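Local coordinates for hypothetical protein Atu0492 (Agrobacterium tumefaciens, PDB 2GMY) that is of unknown function but, as a member of the AhpD-like carboxymuconolactone decarboxylase family, may act in antioxidant defence, at residues 44-49 against 94-99; 85-90 against 108-113; 19-24 against 123-128; 69-74 against 78-83. All blocks are in the same frame, centred on the assembly; numbering follows the deposited sequence.

Interaction 1: 44-49 against 94-99; sequences IINGCA and AVTKIA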
loop_
_atom_site.group_PDB
_atom_site.type_symbol
_atom_site.label_atom_id
_atom_site.label_comp_id
_atom_site.label_asym_id
_atom_site.label_seq_id
_atom_site.Cartn_x
_atom_site.Cartn_y
_atom_site.Cartn_z
ATOM N N ILE A 44 -15.160 -10.134 -4.243
ATOM C CA ILE A 44 -14.115 -9.811 -5.209
ATOM C C ILE A 44 -12.953 -9.099 -4.489
ATOM O O ILE A 44 -11.777 -9.470 -4.652
ATOM C CB ILE A 44 -14.661 -8.968 -6.358
ATOM C CG1 ILE A 44 -15.605 -9.813 -7.222
ATOM C CG2 ILE A 44 -13.526 -8.437 -7.231
ATOM C CD1 ILE A 44 -16.504 -8.979 -8.151
ATOM N N ILE A 45 -13.271 -8.090 -3.684
ATOM C CA ILE A 45 -12.215 -7.337 -2.993
ATOM C C ILE A 45 -11.365 -8.269 -2.153
ATOM O O ILE A 45 -10.121 -8.178 -2.133
ATOM C CB ILE A 45 -12.821 -6.250 -2.095
ATOM C CG1 ILE A 45 -13.503 -5.187 -2.957
ATOM C CG2 ILE A 45 -11.750 -5.631 -1.201
ATOM C CD1 ILE A 45 -14.318 -4.188 -2.161
ATOM N N ASN A 46 -12.048 -9.168 -1.447
ATOM C CA ASN A 46 -11.374 -10.067 -0.512
ATOM C C ASN A 46 -10.699 -11.272 -1.160
ATOM O O ASN A 46 -10.102 -12.076 -0.451
ATOM C CB ASN A 46 -12.328 -10.517 0.579
ATOM C CG ASN A 46 -12.620 -9.419 1.568
ATOM O OD1 ASN A 46 -11.776 -8.544 1.813
ATOM N ND2 ASN A 46 -13.819 -9.447 2.134
ATOM N N GLY A 47 -10.821 -11.409 -2.480
ATOM C CA GLY A 47 -10.136 -12.488 -3.198
ATOM C C GLY A 47 -10.788 -13.854 -2.989
ATOM O O GLY A 47 -10.149 -14.899 -3.196
ATOM N N CYS A 48 -12.058 -13.857 -2.593
ATOM C CA CYS A 48 -12.717 -15.110 -2.223
ATOM C C CYS A 48 -13.412 -15.759 -3.423
ATOM O O CYS A 48 -14.571 -15.433 -3.737
ATOM C CB CYS A 48 -13.709 -14.880 -1.090
ATOM S SG CYS A 48 -14.335 -16.462 -0.465
ATOM N N ALA A 49 -12.698 -16.662 -4.095
ATOM C CA ALA A 49 -13.254 -17.373 -5.258
ATOM C C ALA A 49 -14.481 -18.193 -4.874
ATOM O O ALA A 49 -15.469 -18.235 -5.620
ATOM C CB ALA A 49 -12.206 -18.266 -5.893
ATOM N N ALA A 94 -15.436 0.946 0.829
ATOM C CA ALA A 94 -14.836 1.669 1.964
ATOM C C ALA A 94 -14.850 0.835 3.241
ATOM O O ALA A 94 -13.874 0.809 4.010
ATOM C CB ALA A 94 -15.554 3.015 2.191
ATOM N N VAL A 95 -15.963 0.126 3.450
ATOM C CA VAL A 95 -16.173 -0.639 4.679
ATOM C C VAL A 95 -15.445 -1.976 4.609
ATOM O O VAL A 95 -14.904 -2.453 5.598
ATOM C CB VAL A 95 -17.677 -0.810 4.977
ATOM C CG1 VAL A 95 -17.914 -1.694 6.197
ATOM C CG2 VAL A 95 -18.304 0.552 5.224
ATOM N N THR A 96 -15.417 -2.592 3.429
ATOM C CA THR A 96 -14.641 -3.829 3.284
ATOM C C THR A 96 -13.153 -3.566 3.571
ATOM O O THR A 96 -12.472 -4.388 4.169
ATOM C CB THR A 96 -14.869 -4.463 1.903
ATOM O OG1 THR A 96 -16.234 -4.897 1.825
ATOM C CG2 THR A 96 -13.969 -5.656 1.685
ATOM N N LYS A 97 -12.683 -2.394 3.157
ATOM C CA LYS A 97 -11.298 -1.996 3.393
ATOM C C LYS A 97 -11.204 -0.980 4.531
ATOM O O LYS A 97 -10.452 -0.001 4.446
ATOM C CB LYS A 97 -10.669 -1.430 2.118
ATOM C CG LYS A 97 -10.580 -2.446 0.982
ATOM C CD LYS A 97 -9.948 -1.824 -0.272
ATOM C CE LYS A 97 -10.773 -0.654 -0.801
ATOM N NZ LYS A 97 -12.068 -1.119 -1.368
ATOM N N ILE A 98 -11.938 -1.248 5.606
ATOM C CA ILE A 98 -12.070 -0.309 6.731
ATOM C C ILE A 98 -10.723 0.129 7.316
ATOM O O ILE A 98 -10.557 1.289 7.674
ATOM C CB ILE A 98 -12.971 -0.904 7.866
ATOM C CG1 ILE A 98 -13.485 0.187 8.821
ATOM C CG2 ILE A 98 -12.265 -2.056 8.604
ATOM C CD1 ILE A 98 -14.582 1.027 8.253
ATOM N N ALA A 99 -9.759 -0.789 7.380
ATOM C CA ALA A 99 -8.485 -0.484 8.027
ATOM C C ALA A 99 -7.706 0.557 7.239
ATOM O O ALA A 99 -6.974 1.355 7.836
ATOM C CB ALA A 99 -7.659 -1.732 8.217
HETATM O O HOH W 1 -11.391 -6.953 3.930
#

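Interaction 2: 85-90 against 108-113; sequences ERALLG and FETLRA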
loop_
_atom_site.group_PDB
_atom_site.type_symbol
_atom_site.label_atom_id
_atom_site.label_comp_id
_atom_site.label_asym_id
_atom_site.label_seq_id
_atom_site.Cartn_x
_atom_site.Cartn_y
_atom_site.Cartn_z
ATOM N N GLU A 85 -26.812 2.285 -7.022
ATOM C CA GLU A 85 -25.844 1.166 -6.959
ATOM C C GLU A 85 -24.419 1.678 -6.738
ATOM O O GLU A 85 -23.653 1.091 -5.948
ATOM C CB GLU A 85 -25.897 0.312 -8.226
ATOM C CG GLU A 85 -27.174 -0.494 -8.313
ATOM C CD GLU A 85 -27.342 -1.232 -9.633
ATOM O OE1 GLU A 85 -26.916 -0.708 -10.686
ATOM O OE2 GLU A 85 -27.916 -2.338 -9.610
ATOM N N ARG A 86 -24.053 2.758 -7.428
ATOM C CA ARG A 86 -22.730 3.352 -7.215
ATOM C C ARG A 86 -22.510 3.829 -5.791
ATOM O O ARG A 86 -21.412 3.691 -5.245
ATOM C CB ARG A 86 -22.449 4.502 -8.184
ATOM C CG ARG A 86 -22.367 4.042 -9.610
ATOM C CD ARG A 86 -22.051 5.208 -10.543
ATOM N NE ARG A 86 -20.661 5.652 -10.406
ATOM C CZ ARG A 86 -19.613 5.025 -10.943
ATOM N NH1 ARG A 86 -19.778 3.924 -11.675
ATOM N NH2 ARG A 86 -18.390 5.501 -10.737
ATOM N N ALA A 87 -23.557 4.391 -5.190
ATOM C CA ALA A 87 -23.478 4.862 -3.817
ATOM C C ALA A 87 -23.223 3.669 -2.902
ATOM O O ALA A 87 -22.373 3.709 -2.016
ATOM C CB ALA A 87 -24.767 5.552 -3.445
ATOM N N LEU A 88 -23.954 2.590 -3.136
ATOM C CA LEU A 88 -23.791 1.382 -2.341
ATOM C C LEU A 88 -22.394 0.777 -2.538
ATOM O O LEU A 88 -21.721 0.455 -1.570
ATOM C CB LEU A 88 -24.881 0.371 -2.709
ATOM C CG LEU A 88 -24.888 -0.972 -1.976
ATOM C CD1 LEU A 88 -24.822 -0.801 -0.457
ATOM C CD2 LEU A 88 -26.120 -1.787 -2.390
ATOM N N LEU A 89 -21.958 0.659 -3.793
ATOM C CA LEU A 89 -20.625 0.103 -4.109
ATOM C C LEU A 89 -19.501 0.880 -3.411
ATOM O O LEU A 89 -18.565 0.285 -2.865
ATOM C CB LEU A 89 -20.405 0.079 -5.623
ATOM C CG LEU A 89 -21.162 -1.039 -6.341
ATOM C CD1 LEU A 89 -21.380 -0.712 -7.812
ATOM C CD2 LEU A 89 -20.449 -2.389 -6.167
ATOM N N GLY A 90 -19.600 2.208 -3.408
ATOM C CA GLY A 90 -18.602 3.039 -2.705
ATOM C C GLY A 90 -18.488 2.674 -1.233
ATOM O O GLY A 90 -17.379 2.640 -0.655
ATOM N N PHE A 108 -19.852 8.001 2.950
ATOM C CA PHE A 108 -21.041 7.908 3.783
ATOM C C PHE A 108 -22.131 8.877 3.301
ATOM O O PHE A 108 -23.315 8.519 3.266
ATOM C CB PHE A 108 -20.700 8.170 5.251
ATOM C CG PHE A 108 -21.877 8.019 6.161
ATOM C CD1 PHE A 108 -22.462 6.774 6.359
ATOM C CD2 PHE A 108 -22.442 9.138 6.777
ATOM C CE1 PHE A 108 -23.577 6.625 7.188
ATOM C CE2 PHE A 108 -23.550 9.002 7.617
ATOM C CZ PHE A 108 -24.129 7.746 7.810
ATOM N N GLU A 109 -21.728 10.095 2.927
ATOM C CA GLU A 109 -22.673 11.116 2.451
ATOM C C GLU A 109 -23.418 10.647 1.194
ATOM O O GLU A 109 -24.636 10.824 1.056
ATOM C CB GLU A 109 -21.931 12.429 2.160
ATOM C CG GLU A 109 -22.839 13.557 1.707
ATOM C CD GLU A 109 -22.090 14.823 1.314
ATOM O OE1 GLU A 109 -20.874 14.758 1.002
ATOM O OE2 GLU A 109 -22.738 15.889 1.291
ATOM N N THR A 110 -22.667 10.067 0.265
ATOM C CA THR A 110 -23.239 9.565 -0.979
ATOM C C THR A 110 -24.216 8.421 -0.686
ATOM O O THR A 110 -25.297 8.338 -1.274
ATOM C CB THR A 110 -22.101 9.138 -1.916
ATOM O OG1 THR A 110 -21.271 10.285 -2.176
ATOM C CG2 THR A 110 -22.627 8.577 -3.219
ATOM N N LEU A 111 -23.846 7.550 0.249
ATOM C CA LEU A 111 -24.742 6.473 0.667
ATOM C C LEU A 111 -26.040 7.028 1.258
ATOM O O LEU A 111 -27.141 6.577 0.904
ATOM C CB LEU A 111 -24.029 5.555 1.663
ATOM C CG LEU A 111 -24.845 4.337 2.123
ATOM C CD1 LEU A 111 -24.898 3.255 1.059
ATOM C CD2 LEU A 111 -24.291 3.803 3.439
ATOM N N ARG A 112 -25.891 8.029 2.124
ATOM C CA ARG A 112 -27.030 8.659 2.803
ATOM C C ARG A 112 -27.998 9.296 1.825
ATOM O O ARG A 112 -29.193 9.403 2.108
ATOM C CB ARG A 112 -26.538 9.735 3.758
ATOM C CG ARG A 112 -26.379 9.275 5.158
ATOM C CD ARG A 112 -25.901 10.435 6.030
ATOM N NE ARG A 112 -26.982 11.311 6.470
ATOM C CZ ARG A 112 -27.083 12.612 6.197
ATOM N NH1 ARG A 112 -26.164 13.224 5.438
ATOM N NH2 ARG A 112 -28.128 13.296 6.668
ATOM N N ALA A 113 -27.478 9.749 0.690
ATOM C CA ALA A 113 -28.321 10.339 -0.341
ATOM C C ALA A 113 -29.425 9.368 -0.794
ATOM O O ALA A 113 -30.556 9.777 -1.080
ATOM C CB ALA A 113 -27.473 10.794 -1.508
#

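Interaction 3: 19-24 against 123-128; sequences MALENY and ITVAIG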
loop_
_atom_site.group_PDB
_atom_site.type_symbol
_atom_site.label_atom_id
_atom_site.label_comp_id
_atom_site.label_asym_id
_atom_site.label_seq_id
_atom_site.Cartn_x
_atom_site.Cartn_y
_atom_site.Cartn_z
ATOM N N MET A 19 -24.495 -18.974 10.204
ATOM C CA MET A 19 -25.714 -19.201 9.412
ATOM C C MET A 19 -26.926 -18.417 9.927
ATOM O O MET A 19 -27.773 -17.988 9.126
ATOM C CB MET A 19 -26.043 -20.697 9.300
ATOM C CG MET A 19 -25.158 -21.461 8.325
ATOM S SD MET A 19 -25.109 -20.895 6.571
ATOM C CE MET A 19 -26.787 -20.431 6.193
ATOM N N ALA A 20 -26.997 -18.209 11.244
ATOM C CA ALA A 20 -28.073 -17.398 11.827
ATOM C C ALA A 20 -27.952 -15.937 11.389
ATOM O O ALA A 20 -28.954 -15.280 11.071
ATOM C CB ALA A 20 -28.102 -17.525 13.343
ATOM N N LEU A 21 -26.722 -15.427 11.357
ATOM C CA LEU A 21 -26.517 -14.050 10.899
ATOM C C LEU A 21 -26.880 -13.919 9.423
ATOM O O LEU A 21 -27.534 -12.946 9.016
ATOM C CB LEU A 21 -25.078 -13.588 11.146
ATOM C CG LEU A 21 -24.751 -12.159 10.687
ATOM C CD1 LEU A 21 -25.695 -11.118 11.284
ATOM C CD2 LEU A 21 -23.294 -11.830 11.022
ATOM N N GLU A 22 -26.465 -14.906 8.631
ATOM C CA GLU A 22 -26.819 -14.963 7.213
ATOM C C GLU A 22 -28.341 -14.957 7.009
ATOM O O GLU A 22 -28.868 -14.237 6.161
ATOM C CB GLU A 22 -26.199 -16.211 6.586
ATOM C CG GLU A 22 -26.437 -16.368 5.087
ATOM C CD GLU A 22 -25.852 -15.222 4.271
ATOM O OE1 GLU A 22 -24.782 -14.704 4.640
ATOM O OE2 GLU A 22 -26.486 -14.841 3.267
ATOM N N ASN A 23 -29.047 -15.750 7.817
ATOM C CA ASN A 23 -30.503 -15.783 7.767
ATOM C C ASN A 23 -31.120 -14.416 8.082
ATOM O O ASN A 23 -32.098 -14.018 7.447
ATOM C CB ASN A 23 -31.004 -16.866 8.730
ATOM C CG ASN A 23 -32.500 -17.096 8.636
ATOM O OD1 ASN A 23 -33.114 -16.978 7.566
ATOM N ND2 ASN A 23 -33.104 -17.423 9.773
ATOM N N TYR A 24 -30.551 -13.689 9.048
ATOM C CA TYR A 24 -31.023 -12.330 9.280
ATOM C C TYR A 24 -30.877 -11.482 8.013
ATOM O O TYR A 24 -31.826 -10.821 7.594
ATOM C CB TYR A 24 -30.345 -11.615 10.450
ATOM C CG TYR A 24 -30.693 -10.158 10.363
ATOM C CD1 TYR A 24 -31.979 -9.723 10.669
ATOM C CD2 TYR A 24 -29.774 -9.225 9.863
ATOM C CE1 TYR A 24 -32.342 -8.398 10.525
ATOM C CE2 TYR A 24 -30.128 -7.884 9.716
ATOM C CZ TYR A 24 -31.412 -7.485 10.047
ATOM O OH TYR A 24 -31.777 -6.168 9.911
ATOM N N ILE A 123 -27.557 -2.691 5.455
ATOM C CA ILE A 123 -26.451 -2.773 4.496
ATOM C C ILE A 123 -25.119 -3.068 5.181
ATOM O O ILE A 123 -24.351 -3.933 4.727
ATOM C CB ILE A 123 -26.349 -1.451 3.716
ATOM C CG1 ILE A 123 -27.476 -1.367 2.690
ATOM C CG2 ILE A 123 -24.985 -1.296 3.003
ATOM C CD1 ILE A 123 -27.745 0.059 2.251
ATOM N N THR A 124 -24.844 -2.346 6.268
ATOM C CA THR A 124 -23.543 -2.435 6.924
ATOM C C THR A 124 -23.374 -3.780 7.651
ATOM O O THR A 124 -22.298 -4.368 7.631
ATOM C CB THR A 124 -23.283 -1.205 7.820
ATOM O OG1 THR A 124 -23.475 -0.005 7.041
ATOM C CG2 THR A 124 -21.860 -1.222 8.348
ATOM N N VAL A 125 -24.446 -4.287 8.247
ATOM C CA VAL A 125 -24.408 -5.646 8.802
ATOM C C VAL A 125 -24.191 -6.672 7.677
ATOM O O VAL A 125 -23.422 -7.624 7.837
ATOM C CB VAL A 125 -25.715 -5.946 9.585
ATOM C CG1 VAL A 125 -25.797 -7.413 9.980
ATOM C CG2 VAL A 125 -25.801 -5.042 10.831
ATOM N N ALA A 126 -24.855 -6.478 6.537
ATOM C CA ALA A 126 -24.666 -7.366 5.386
ATOM C C ALA A 126 -23.187 -7.353 4.924
ATOM O O ALA A 126 -22.610 -8.403 4.631
ATOM C CB ALA A 126 -25.595 -6.964 4.249
ATOM N N ILE A 127 -22.570 -6.171 4.892
ATOM C CA ILE A 127 -21.147 -6.070 4.531
ATOM C C ILE A 127 -20.309 -6.837 5.557
ATOM O O ILE A 127 -19.376 -7.557 5.199
ATOM C CB ILE A 127 -20.684 -4.600 4.441
ATOM C CG1 ILE A 127 -21.392 -3.879 3.277
ATOM C CG2 ILE A 127 -19.151 -4.507 4.228
ATOM C CD1 ILE A 127 -21.341 -2.333 3.358
ATOM N N GLY A 128 -20.644 -6.689 6.837
ATOM C CA GLY A 128 -19.938 -7.436 7.889
ATOM C C GLY A 128 -20.075 -8.942 7.686
ATOM O O GLY A 128 -19.074 -9.683 7.780
#

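Interaction 4: 69-74 against 78-83; sequences INLMSV and SPVYTE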
loop_
_atom_site.group_PDB
_atom_site.type_symbol
_atom_site.label_atom_id
_atom_site.label_comp_id
_atom_site.label_asym_id
_atom_site.label_seq_id
_atom_site.Cartn_x
_atom_site.Cartn_y
_atom_site.Cartn_z
ATOM N N ILE A 69 -22.864 -8.414 -13.577
ATOM C CA ILE A 69 -22.047 -9.398 -12.843
ATOM C C ILE A 69 -20.547 -9.240 -13.146
ATOM O O ILE A 69 -19.722 -9.104 -12.227
ATOM C CB ILE A 69 -22.514 -10.827 -13.191
ATOM C CG1 ILE A 69 -23.932 -11.067 -12.652
ATOM C CG2 ILE A 69 -21.534 -11.879 -12.669
ATOM C CD1 ILE A 69 -24.542 -12.403 -13.150
ATOM N N ASN A 70 -20.192 -9.234 -14.427
ATOM C CA ASN A 70 -18.779 -9.194 -14.818
ATOM C C ASN A 70 -18.048 -7.892 -14.577
ATOM O O ASN A 70 -16.825 -7.892 -14.405
ATOM C CB ASN A 70 -18.621 -9.597 -16.267
ATOM C CG ASN A 70 -18.739 -11.079 -16.440
ATOM O OD1 ASN A 70 -19.734 -11.574 -16.970
ATOM N ND2 ASN A 70 -17.740 -11.808 -15.955
ATOM N N LEU A 71 -18.765 -6.779 -14.557
ATOM C CA LEU A 71 -18.105 -5.498 -14.396
ATOM C C LEU A 71 -17.944 -5.086 -12.938
ATOM O O LEU A 71 -17.406 -4.038 -12.640
ATOM C CB LEU A 71 -18.814 -4.416 -15.196
ATOM C CG LEU A 71 -18.541 -4.445 -16.703
ATOM C CD1 LEU A 71 -19.559 -3.633 -17.369
ATOM C CD2 LEU A 71 -17.178 -3.893 -17.006
ATOM N N MET A 72 -18.386 -5.942 -12.034
ATOM C CA MET A 72 -18.362 -5.570 -10.640
ATOM C C MET A 72 -16.955 -5.419 -10.107
ATOM O O MET A 72 -16.729 -4.740 -9.142
ATOM C CB MET A 72 -19.103 -6.543 -9.767
ATOM C CG MET A 72 -19.188 -5.973 -8.421
ATOM S SD MET A 72 -20.691 -5.043 -8.353
ATOM C CE MET A 72 -21.461 -6.395 -7.583
ATOM N N SER A 73 -16.024 -6.116 -10.731
ATOM C CA SER A 73 -14.648 -6.068 -10.300
ATOM C C SER A 73 -14.037 -4.710 -10.618
ATOM O O SER A 73 -13.025 -4.364 -10.073
ATOM C CB SER A 73 -13.842 -7.177 -10.971
ATOM O OG SER A 73 -13.793 -6.994 -12.349
ATOM N N VAL A 74 -14.687 -3.955 -11.497
ATOM C CA VAL A 74 -14.150 -2.706 -12.046
ATOM C C VAL A 74 -15.256 -1.644 -12.132
ATOM O O VAL A 74 -15.296 -0.815 -13.038
ATOM C CB VAL A 74 -13.466 -2.947 -13.438
ATOM C CG1 VAL A 74 -12.220 -3.824 -13.290
ATOM C CG2 VAL A 74 -14.440 -3.577 -14.434
ATOM N N SER A 78 -17.501 1.748 -14.926
ATOM C CA SER A 78 -18.566 1.139 -15.731
ATOM C C SER A 78 -19.872 1.922 -15.665
ATOM O O SER A 78 -20.383 2.191 -14.563
ATOM C CB SER A 78 -18.829 -0.294 -15.282
ATOM O OG SER A 78 -19.896 -0.833 -16.037
ATOM N N PRO A 79 -20.413 2.307 -16.836
ATOM C CA PRO A 79 -21.729 2.943 -16.837
ATOM C C PRO A 79 -22.923 2.019 -16.574
ATOM O O PRO A 79 -24.055 2.500 -16.567
ATOM C CB PRO A 79 -21.803 3.575 -18.244
ATOM C CG PRO A 79 -20.927 2.696 -19.091
ATOM C CD PRO A 79 -19.798 2.304 -18.181
ATOM N N VAL A 80 -22.701 0.723 -16.340
ATOM C CA VAL A 80 -23.839 -0.185 -16.124
ATOM C C VAL A 80 -24.617 0.099 -14.823
ATOM O O VAL A 80 -25.841 -0.064 -14.784
ATOM C CB VAL A 80 -23.451 -1.692 -16.273
ATOM C CG1 VAL A 80 -22.578 -2.144 -15.164
ATOM C CG2 VAL A 80 -24.697 -2.573 -16.328
ATOM N N TYR A 81 -23.920 0.565 -13.789
ATOM C CA TYR A 81 -24.533 0.760 -12.461
ATOM C C TYR A 81 -25.304 2.069 -12.311
ATOM O O TYR A 81 -24.855 3.125 -12.772
ATOM C CB TYR A 81 -23.474 0.594 -11.350
ATOM C CG TYR A 81 -22.777 -0.725 -11.540
ATOM C CD1 TYR A 81 -23.437 -1.933 -11.277
ATOM C CD2 TYR A 81 -21.494 -0.778 -12.078
ATOM C CE1 TYR A 81 -22.818 -3.158 -11.521
ATOM C CE2 TYR A 81 -20.855 -1.991 -12.308
ATOM C CZ TYR A 81 -21.530 -3.177 -12.034
ATOM O OH TYR A 81 -20.914 -4.379 -12.271
ATOM N N THR A 82 -26.459 1.990 -11.655
ATOM C CA THR A 82 -27.258 3.173 -11.346
ATOM C C THR A 82 -26.553 4.044 -10.299
ATOM O O THR A 82 -25.637 3.581 -9.612
ATOM C CB THR A 82 -28.635 2.778 -10.785
ATOM O OG1 THR A 82 -28.476 2.258 -9.462
ATOM C CG2 THR A 82 -29.315 1.716 -11.672
ATOM N N GLU A 83 -26.987 5.294 -10.137
ATOM C CA GLU A 83 -26.358 6.148 -9.130
ATOM C C GLU A 83 -26.523 5.555 -7.726
ATOM O O GLU A 83 -25.603 5.602 -6.916
ATOM C CB GLU A 83 -26.878 7.589 -9.193
ATOM C CG GLU A 83 -26.403 8.327 -10.458
ATOM C CD GLU A 83 -24.880 8.269 -10.660
ATOM O OE1 GLU A 83 -24.132 8.652 -9.730
ATOM O OE2 GLU A 83 -24.423 7.847 -11.756
#

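Interaction 1: 44-49 against 94-99
Ile45 CG2 and Thr96 CG2 meet at 3.6 Å, their side chains reaching tip to tip from the C-terminal turns of helices 32-45 and 83-96. This is the tight part. The same Thr96 methyl lies 3.6 Å from Asn46 OD1. Threonine suits the place because its two branches divide the work: with OG1 beside its own backbone N (chi1 -66°), CG2 faces the other segment while OG1 bonds to Val92 O and Asn131 ND2. Asn46 ND2 bonds to OD1 of the same Asn131.

The looser side belongs to Lys97, which is partly exposed and crosses Ile45 at about a right angle. Two late bends bring NZ back to Asp93 O and leave it 3.9 Å from Ile45 CD1. A water lies 2.7 Å from Asn46 OD1 and 2.8 Å from Thr96 O, placed to donate to either, though other acceptors compete for its protons.

Gly47, at positive phi, closes helix 32-45 in a Schellman motif, and Cys48 opens a CxxC sequence like the redox-active pair of AhpD, though its role here is inferred. No direct hydrogen bond crosses: methyl packing, with a water likely linking the polar groups, sets the end of helix 83-96 against the turn into that motif.

Interaction 2: 85-90 against 108-113
A roughly antiparallel but clearly crossed helix pair of the all-helical AhpD-like fold, helix 83-96 with helix 105-114, comes together where Ala87 faces Thr110 and Leu111. The short segment axes approach to 8.3 Å, with 143° between their N-to-C directions. Such closeness calls for a small residue, and alanine meets the need: Ala87 CB points at the partner helix and rests 3.6 Å from the backbone oxygen Thr110 O and 3.7 Å from Thr110 CG2. The CA atoms of Ala87 and Leu111 are 4.9 Å apart.

Thr110 lies at the exposed margin of the contact. Its chi1 of -60° sets OG1 beside the backbone N, where it bonds to Asp106 O one turn back, and leaves CG2 to face Ala87; the hydroxyl is thus satisfied within its own helix, and the methyl does the packing.

Deeper in, Leu111 holds CG anti to the backbone N (chi1 -177°), which carries CD1 across to the backbone of the facing helix. That methyl sits 4.0 Å from Leu88 CA and equally far from Ala87 O, and it meets the CD1 methyl of Leu88 at 4.3 Å. The CB of Leu88 points away from this partner, and its side chain packs on Phe34 and Leu37 of helix 32-45 and on Ile123; Leu111 likewise touches Ile120 of helix 117-139.

With no hydrogen bond crossing between the segments, cohesion here rests on van der Waals packing of methyl groups on backbone, with the leucines leading from the surface into the core.

Interaction 3: 19-24 against 123-128
Leu21 and Val125 cross obliquely, the CD1 methyl of Leu21 meeting the CG1 methyl of Val125 at 3.9 Å. Both CB atoms point toward the partner helix, and both side chains have the same first torsion: Leu21 CG stands anti to its backbone N (chi1 179°), as does Val125 CG1 (chi1 171°). That one valine methyl therefore projects across the gap and serves two neighbours. Tyr24, a turn further along helix 12-26, brings its ring beside the same methyl, with CE2 4.4 Å from Val125 CG1 in an oblique approach. Leucine and tyrosine three residues apart lie on one side of their helix, and both are long enough to reach a compact beta-branched residue from a helix that stays at some distance.

Ala129 and Lys122, on the same helix as Val125, extend the packing under Leu21 and Tyr24 respectively. Beside it, Glu22 ties helix 12-26 to helix 117-139 by a hydrogen bond to Trp133, and makes a salt bridge to Lys39.

The second subunit supplies further packing, its Ala17 on Leu21, Ala14 on Tyr24 and Val18 on Val125. The arrangement is thus a helix-helix contact of an all-alpha AhpD-like fold, made where helix 12-26, near the N terminus, and the long helix 117-139 meet beside the interface with the second subunit.

Interaction 4: 69-74 against 78-83
Leu71 and Met72 receive the phenol end of Tyr81, whose OH comes within 3.1 Å of Leu71 C and 3.0 Å of Met72 N. The angle at Met72 N is poor and this is no hydrogen bond; the hydroxyl bonds instead to Trp68 O, in helix 66-70, one turn before Met72. Leu71 CD1 is pressed close to Ser78 OG, at 3.1 Å, a tight approach of methyl to oxygen, and packs on Val80 CG1 at 4.0 Å. Met72 adds a Met-aromatic contact, its SD lying 4.8 Å from the centroid of the Tyr81 ring and 40° off the ring normal. The bends at chi2 and chi3 of Met72 carry SD to the side of the ring across from Val80.

Around this first shell, the ring of Tyr81 is held on its other face by Val80, whose CG1 lies over the ring centre. With chi1 at 69°, CG1 sits between backbone N and carbonyl carbon and turns under the ring. Ser78 is fixed by an ST turn: OG accepts from Val80 N at 3.2 Å, nearly straight at 167°, and also bonds to His144 of the third subunit.

Further out, Leu37, Leu40 and Ile44 pack on Met72, Leu89 touches Met72 and Tyr81, and Trp68 meets the Tyr81 ring edge-to-face. Thr82 N-caps helix 83-96 in a capping box: its side chain holds Glu85 N, and Glu85 bonds back to Thr82 N.

In this buried turn the hydroxyls of Tyr81 and Ser78 find polar partners beyond the two segments, while leucine, methionine, valine and the ring fill the interior.

How the interactions relate
Along the chain, interaction 3 spans the other three: helix 12-26 opens it and helix 117-139 closes it. Interaction 4 lies between the two segments of interaction 1, whereas the segments of interactions 1 and 2, centres about 16 Å apart, alternate along the chain and share helix 83-96. That helix makes the central connection. Leu89 of interaction 2 packs on Met72 of interaction 4; Leu88 meets Ile123, and Val95 meets Ile127, of interaction 3. Interactions 3 and 4 do not touch and lie on opposite sides of the chain's centre. Interactions 1 and 3 meet the second subunit (interaction 2 only through Phe108), and 1 and 4 the third, so the same helices border two subunit interfaces of the six-chain assembly.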